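Local coordinates for protein Baccell_00875 (Bacteroides cellulosilyticus DSM 14838, PDB 5NO8) that probably acts as a polysaccharide lyase that removes L-rhamnose caps linked to glucuronic acid in complex arabinogalactan proteins, at residues F600-Y613 with C657-K669. Sequence-based numbering, arbitrary orientation.
Sequences FGKRELFGDTFPHY and CAYMYPYKIDGVK
Thr609 and Met660 form a non-hydrogen-bonded antiparallel pair, a single beta bridge that fastens the loop between helices 596-600 and 615-629 to edge strand 659-660 of a small antiparallel sheet. Two bonds flank it: Tyr661 N to Asp608 O (3.0 Å, nearly straight at 176°) and Phe610 N to Tyr659 O (3.0 Å). Met660, its chain bent at chi2 and chi3, curls its methyl into a hollow of backbone carbonyls, CE 3.2 Å from Leu605 O and 3.4 Å from Gly607 O. Leu605 and Ile665 meet tip to tip, CD1 to CD1 at 4.0 Å. Gly607 has no side chain where Ile665 CD1 packs; a beta carbon would clash with that methyl and with the preceding carbonyl O. Pro662 crosses Asp608 roughly at right angles, CD against CB at 3.8 Å, while the carboxylate turns to Tyr200 and Arg215. A chi1 of -173° swings the Tyr661 ring opposite its own N, its face meeting the edge of Phe610 in a T-shaped stack, planes at 83°. Cutting Tyr661 back to an alanine is likely to rob the Phe610 edge of its facing partner and open a gap. One water accepts from Tyr613 N and donates to Cys657 O, 2.7 Å away.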
loop_
_atom_site.group_PDB
_atom_site.type_symbol
_atom_site.label_atom_id
_atom_site.label_comp_id
_atom_site.label_asym_id
_atom_site.label_seq_id
_atom_site.Cartn_x
_atom_site.Cartn_y
_atom_site.Cartn_z
ATOM N N PHE A 600 -14.288 3.514 1.812
ATOM C CA PHE A 600 -14.712 3.560 0.398
ATOM C C PHE A 600 -15.346 2.291 -0.159
ATOM O O PHE A 600 -16.086 2.355 -1.139
ATOM C CB PHE A 600 -13.518 3.988 -0.451
ATOM C CG PHE A 600 -13.060 5.381 -0.153
ATOM C CD1 PHE A 600 -12.146 5.633 0.856
ATOM C CD2 PHE A 600 -13.589 6.464 -0.850
ATOM C CE1 PHE A 600 -11.745 6.924 1.146
ATOM C CE2 PHE A 600 -13.188 7.751 -0.563
ATOM C CZ PHE A 600 -12.279 7.987 0.449
ATOM N N GLY A 601 -15.104 1.142 0.465
ATOM C CA GLY A 601 -15.511 -0.136 -0.107
ATOM C C GLY A 601 -16.874 -0.596 0.334
ATOM O O GLY A 601 -17.389 -0.154 1.382
ATOM N N LYS A 602 -17.449 -1.505 -0.440
ATOM C CA LYS A 602 -18.667 -2.194 -0.058
ATOM C C LYS A 602 -18.506 -3.047 1.209
ATOM O O LYS A 602 -19.422 -3.111 2.033
ATOM C CB LYS A 602 -19.145 -3.130 -1.169
ATOM C CG LYS A 602 -20.565 -3.632 -0.915
ATOM C CD LYS A 602 -21.102 -4.384 -2.112
ATOM C CE LYS A 602 -22.583 -4.683 -1.988
ATOM N NZ LYS A 602 -22.975 -5.693 -3.012
ATOM N N ARG A 603 -17.368 -3.727 1.340
ATOM C CA ARG A 603 -17.159 -4.672 2.455
ATOM C C ARG A 603 -16.730 -3.993 3.758
ATOM O O ARG A 603 -16.674 -4.664 4.811
ATOM C CB ARG A 603 -16.123 -5.712 2.064
ATOM C CG ARG A 603 -16.528 -6.590 0.891
ATOM C CD ARG A 603 -17.696 -7.510 1.170
ATOM N NE ARG A 603 -17.971 -8.289 -0.043
ATOM C CZ ARG A 603 -17.244 -9.325 -0.486
ATOM N NH1 ARG A 603 -16.187 -9.787 0.202
ATOM N NH2 ARG A 603 -17.595 -9.925 -1.621
ATOM N N GLU A 604 -16.367 -2.705 3.665
ATOM C CA GLU A 604 -16.061 -1.843 4.817
ATOM C C GLU A 604 -14.970 -2.427 5.731
ATOM O O GLU A 604 -15.023 -2.296 6.949
ATOM C CB GLU A 604 -17.351 -1.529 5.595
ATOM C CG GLU A 604 -18.400 -0.842 4.716
ATOM C CD GLU A 604 -19.660 -0.441 5.472
ATOM O OE1 GLU A 604 -19.797 -0.797 6.662
ATOM O OE2 GLU A 604 -20.518 0.242 4.864
ATOM N N LEU A 605 -13.987 -3.087 5.131
ATOM C CA LEU A 605 -12.907 -3.727 5.901
ATOM C C LEU A 605 -11.699 -2.816 6.051
ATOM O O LEU A 605 -11.035 -2.494 5.056
ATOM C CB LEU A 605 -12.444 -5.011 5.213
ATOM C CG LEU A 605 -12.930 -6.367 5.680
ATOM C CD1 LEU A 605 -12.194 -7.451 4.897
ATOM C CD2 LEU A 605 -12.670 -6.553 7.164
ATOM N N PHE A 606 -11.378 -2.425 7.283
ATOM C CA PHE A 606 -10.056 -1.913 7.582
ATOM C C PHE A 606 -9.052 -3.021 7.273
ATOM O O PHE A 606 -9.398 -4.196 7.266
ATOM C CB PHE A 606 -9.906 -1.530 9.057
ATOM C CG PHE A 606 -10.527 -0.217 9.415
ATOM C CD1 PHE A 606 -9.916 0.959 9.052
ATOM C CD2 PHE A 606 -11.732 -0.166 10.125
ATOM C CE1 PHE A 606 -10.476 2.190 9.380
ATOM C CE2 PHE A 606 -12.293 1.053 10.471
ATOM C CZ PHE A 606 -11.666 2.236 10.089
ATOM N N GLY A 607 -7.824 -2.626 7.026
ATOM C CA GLY A 607 -6.726 -3.548 6.796
ATOM C C GLY A 607 -5.965 -3.241 5.525
ATOM O O GLY A 607 -6.422 -2.450 4.676
ATOM N N ASP A 608 -4.817 -3.891 5.373
ATOM C CA ASP A 608 -3.860 -3.571 4.297
ATOM C C ASP A 608 -4.510 -3.660 2.926
ATOM O O ASP A 608 -5.083 -4.688 2.593
ATOM C CB ASP A 608 -2.675 -4.526 4.280
ATOM C CG ASP A 608 -1.817 -4.460 5.544
ATOM O OD1 ASP A 608 -2.072 -3.612 6.407
ATOM O OD2 ASP A 608 -0.900 -5.285 5.643
ATOM N N THR A 609 -4.420 -2.575 2.161
ATOM C CA THR A 609 -4.940 -2.497 0.808
ATOM C C THR A 609 -3.689 -2.398 -0.049
ATOM O O THR A 609 -2.925 -1.416 0.044
ATOM C CB THR A 609 -5.778 -1.211 0.618
ATOM O OG1 THR A 609 -4.982 -0.095 1.057
ATOM C CG2 THR A 609 -6.987 -1.264 1.429
ATOM N N PHE A 610 -3.424 -3.437 -0.833
ATOM C CA PHE A 610 -2.246 -3.492 -1.664
ATOM C C PHE A 610 -2.627 -4.023 -3.043
ATOM O O PHE A 610 -2.828 -5.223 -3.179
ATOM C CB PHE A 610 -1.229 -4.446 -1.074
ATOM C CG PHE A 610 -0.401 -3.898 0.043
ATOM C CD1 PHE A 610 0.510 -2.871 -0.170
ATOM C CD2 PHE A 610 -0.396 -4.535 1.285
ATOM C CE1 PHE A 610 1.361 -2.447 0.838
ATOM C CE2 PHE A 610 0.423 -4.091 2.304
ATOM C CZ PHE A 610 1.305 -3.053 2.089
ATOM N N PRO A 611 -2.737 -3.182 -4.070
ATOM C CA PRO A 611 -2.532 -1.753 -4.023
ATOM C C PRO A 611 -3.790 -1.016 -3.679
ATOM O O PRO A 611 -4.911 -1.545 -3.817
ATOM C CB PRO A 611 -2.071 -1.437 -5.449
ATOM C CG PRO A 611 -2.784 -2.429 -6.288
ATOM C CD PRO A 611 -3.019 -3.648 -5.441
ATOM N N HIS A 612 -3.588 0.171 -3.107
ATOM C CA HIS A 612 -4.584 1.178 -3.111
ATOM C C HIS A 612 -4.089 2.246 -4.067
ATOM O O HIS A 612 -2.939 2.605 -4.063
ATOM C CB HIS A 612 -4.781 1.778 -1.740
ATOM C CG HIS A 612 -5.845 2.812 -1.718
ATOM N ND1 HIS A 612 -5.568 4.155 -1.790
ATOM C CD2 HIS A 612 -7.194 2.699 -1.740
ATOM C CE1 HIS A 612 -6.707 4.827 -1.788
ATOM N NE2 HIS A 612 -7.703 3.964 -1.751
ATOM N N TYR A 613 -5.004 2.809 -4.826
ATOM C CA TYR A 613 -4.652 3.723 -5.924
ATOM C C TYR A 613 -3.844 4.963 -5.527
ATOM O O TYR A 613 -3.084 5.475 -6.346
ATOM C CB TYR A 613 -5.900 4.134 -6.683
ATOM C CG TYR A 613 -6.753 5.119 -5.954
ATOM C CD1 TYR A 613 -6.535 6.477 -6.115
ATOM C CD2 TYR A 613 -7.785 4.716 -5.140
ATOM C CE1 TYR A 613 -7.320 7.404 -5.496
ATOM C CE2 TYR A 613 -8.579 5.652 -4.493
ATOM C CZ TYR A 613 -8.312 6.998 -4.663
ATOM O OH TYR A 613 -9.076 7.979 -4.071
ATOM N N CYS A 657 -12.077 -0.549 -5.950
ATOM C CA CYS A 657 -11.527 0.513 -5.108
ATOM C C CYS A 657 -10.395 0.087 -4.183
ATOM O O CYS A 657 -9.705 0.957 -3.668
ATOM C CB CYS A 657 -12.636 1.205 -4.299
ATOM S SG CYS A 657 -13.376 0.188 -3.038
ATOM N N ALA A 658 -10.188 -1.221 -3.983
ATOM C CA ALA A 658 -9.103 -1.706 -3.114
ATOM C C ALA A 658 -8.958 -3.225 -3.180
ATOM O O ALA A 658 -9.955 -3.927 -3.273
ATOM C CB ALA A 658 -9.391 -1.319 -1.662
ATOM N N TYR A 659 -7.716 -3.697 -3.138
ATOM C CA TYR A 659 -7.436 -5.095 -2.956
ATOM C C TYR A 659 -7.097 -5.286 -1.468
ATOM O O TYR A 659 -6.079 -4.808 -1.002
ATOM C CB TYR A 659 -6.269 -5.586 -3.807
ATOM C CG TYR A 659 -6.061 -7.073 -3.651
ATOM C CD1 TYR A 659 -6.957 -7.979 -4.230
ATOM C CD2 TYR A 659 -5.054 -7.580 -2.834
ATOM C CE1 TYR A 659 -6.830 -9.354 -4.048
ATOM C CE2 TYR A 659 -4.917 -8.952 -2.647
ATOM C CZ TYR A 659 -5.805 -9.839 -3.263
ATOM O OH TYR A 659 -5.657 -11.199 -3.096
ATOM N N MET A 660 -7.930 -6.035 -0.764
ATOM C CA MET A 660 -7.715 -6.347 0.652
ATOM C C MET A 660 -6.725 -7.513 0.704
ATOM O O MET A 660 -7.064 -8.634 0.356
ATOM C CB MET A 660 -9.042 -6.694 1.352
ATOM C CG MET A 660 -10.141 -5.644 1.220
ATOM S SD MET A 660 -9.597 -4.033 1.771
ATOM C CE MET A 660 -8.968 -4.351 3.416
ATOM N N TYR A 661 -5.507 -7.236 1.155
ATOM C CA TYR A 661 -4.357 -8.105 0.915
ATOM C C TYR A 661 -4.122 -9.281 1.902
ATOM O O TYR A 661 -3.795 -10.387 1.453
ATOM C CB TYR A 661 -3.084 -7.258 0.764
ATOM C CG TYR A 661 -1.889 -8.056 0.350
ATOM C CD1 TYR A 661 -1.644 -8.345 -0.995
ATOM C CD2 TYR A 661 -1.008 -8.574 1.295
ATOM C CE1 TYR A 661 -0.563 -9.129 -1.364
ATOM C CE2 TYR A 661 0.081 -9.346 0.926
ATOM C CZ TYR A 661 0.293 -9.614 -0.403
ATOM O OH TYR A 661 1.352 -10.383 -0.760
ATOM N N PRO A 662 -4.220 -9.034 3.217
ATOM C CA PRO A 662 -3.881 -10.126 4.144
ATOM C C PRO A 662 -4.774 -11.345 4.005
ATOM O O PRO A 662 -5.856 -11.259 3.441
ATOM C CB PRO A 662 -4.062 -9.499 5.529
ATOM C CG PRO A 662 -3.995 -8.034 5.298
ATOM C CD PRO A 662 -4.611 -7.818 3.944
ATOM N N TYR A 663 -4.337 -12.452 4.579
ATOM C CA TYR A 663 -5.094 -13.683 4.559
ATOM C C TYR A 663 -6.463 -13.476 5.186
ATOM O O TYR A 663 -7.487 -13.861 4.619
ATOM C CB TYR A 663 -4.292 -14.757 5.303
ATOM C CG TYR A 663 -5.014 -16.071 5.551
ATOM C CD1 TYR A 663 -5.544 -16.806 4.515
ATOM C CD2 TYR A 663 -5.062 -16.601 6.821
ATOM C CE1 TYR A 663 -6.183 -18.019 4.736
ATOM C CE2 TYR A 663 -5.706 -17.793 7.091
ATOM C CZ TYR A 663 -6.264 -18.513 6.052
ATOM O OH TYR A 663 -6.906 -19.700 6.354
ATOM N N LYS A 664 -6.451 -12.909 6.385
ATOM C CA LYS A 664 -7.654 -12.558 7.125
ATOM C C LYS A 664 -7.420 -11.293 7.912
ATOM O O LYS A 664 -6.279 -10.903 8.198
ATOM C CB LYS A 664 -8.053 -13.669 8.101
ATOM C CG LYS A 664 -8.488 -14.961 7.426
ATOM C CD LYS A 664 -8.768 -16.085 8.399
ATOM C CE LYS A 664 -9.333 -17.287 7.656
ATOM N NZ LYS A 664 -9.612 -18.451 8.535
ATOM N N ILE A 665 -8.524 -10.642 8.227
ATOM C CA ILE A 665 -8.535 -9.464 9.076
ATOM C C ILE A 665 -9.576 -9.710 10.152
ATOM O O ILE A 665 -10.787 -9.848 9.871
ATOM C CB ILE A 665 -8.875 -8.209 8.253
ATOM C CG1 ILE A 665 -7.807 -7.975 7.166
ATOM C CG2 ILE A 665 -8.998 -6.994 9.178
ATOM C CD1 ILE A 665 -8.338 -7.269 5.945
ATOM N N ASP A 666 -9.109 -9.803 11.406
ATOM C CA ASP A 666 -9.976 -10.134 12.554
ATOM C C ASP A 666 -10.825 -11.375 12.315
ATOM O O ASP A 666 -12.000 -11.435 12.707
ATOM C CB ASP A 666 -10.854 -8.932 12.949
ATOM C CG ASP A 666 -10.098 -7.910 13.769
ATOM O OD1 ASP A 666 -9.452 -8.287 14.779
ATOM O OD2 ASP A 666 -10.091 -6.736 13.362
ATOM N N GLY A 667 -10.225 -12.369 11.660
ATOM C CA GLY A 667 -10.885 -13.636 11.384
ATOM C C GLY A 667 -11.749 -13.712 10.142
ATOM O O GLY A 667 -12.266 -14.797 9.811
ATOM N N VAL A 668 -11.915 -12.577 9.461
ATOM C CA VAL A 668 -12.729 -12.480 8.263
ATOM C C VAL A 668 -11.804 -12.683 7.070
ATOM O O VAL A 668 -10.790 -12.017 6.945
ATOM C CB VAL A 668 -13.422 -11.112 8.189
ATOM C CG1 VAL A 668 -14.150 -10.899 6.846
ATOM C CG2 VAL A 668 -14.383 -10.948 9.365
ATOM N N LYS A 669 -12.198 -13.563 6.171
ATOM C CA LYS A 669 -11.396 -13.853 4.981
ATOM C C LYS A 669 -11.201 -12.615 4.125
ATOM O O LYS A 669 -12.184 -11.911 3.830
ATOM C CB LYS A 669 -12.076 -14.935 4.138
ATOM C CG LYS A 669 -11.201 -15.432 2.975
ATOM C CD LYS A 669 -9.977 -16.170 3.468
ATOM C CE LYS A 669 -8.994 -16.548 2.371
ATOM N NZ LYS A 669 -7.964 -15.477 2.190
HETATM O O HOH W 1 -10.497 3.384 -2.170
HETATM O O HOH W 2 -7.414 1.229 -5.000
#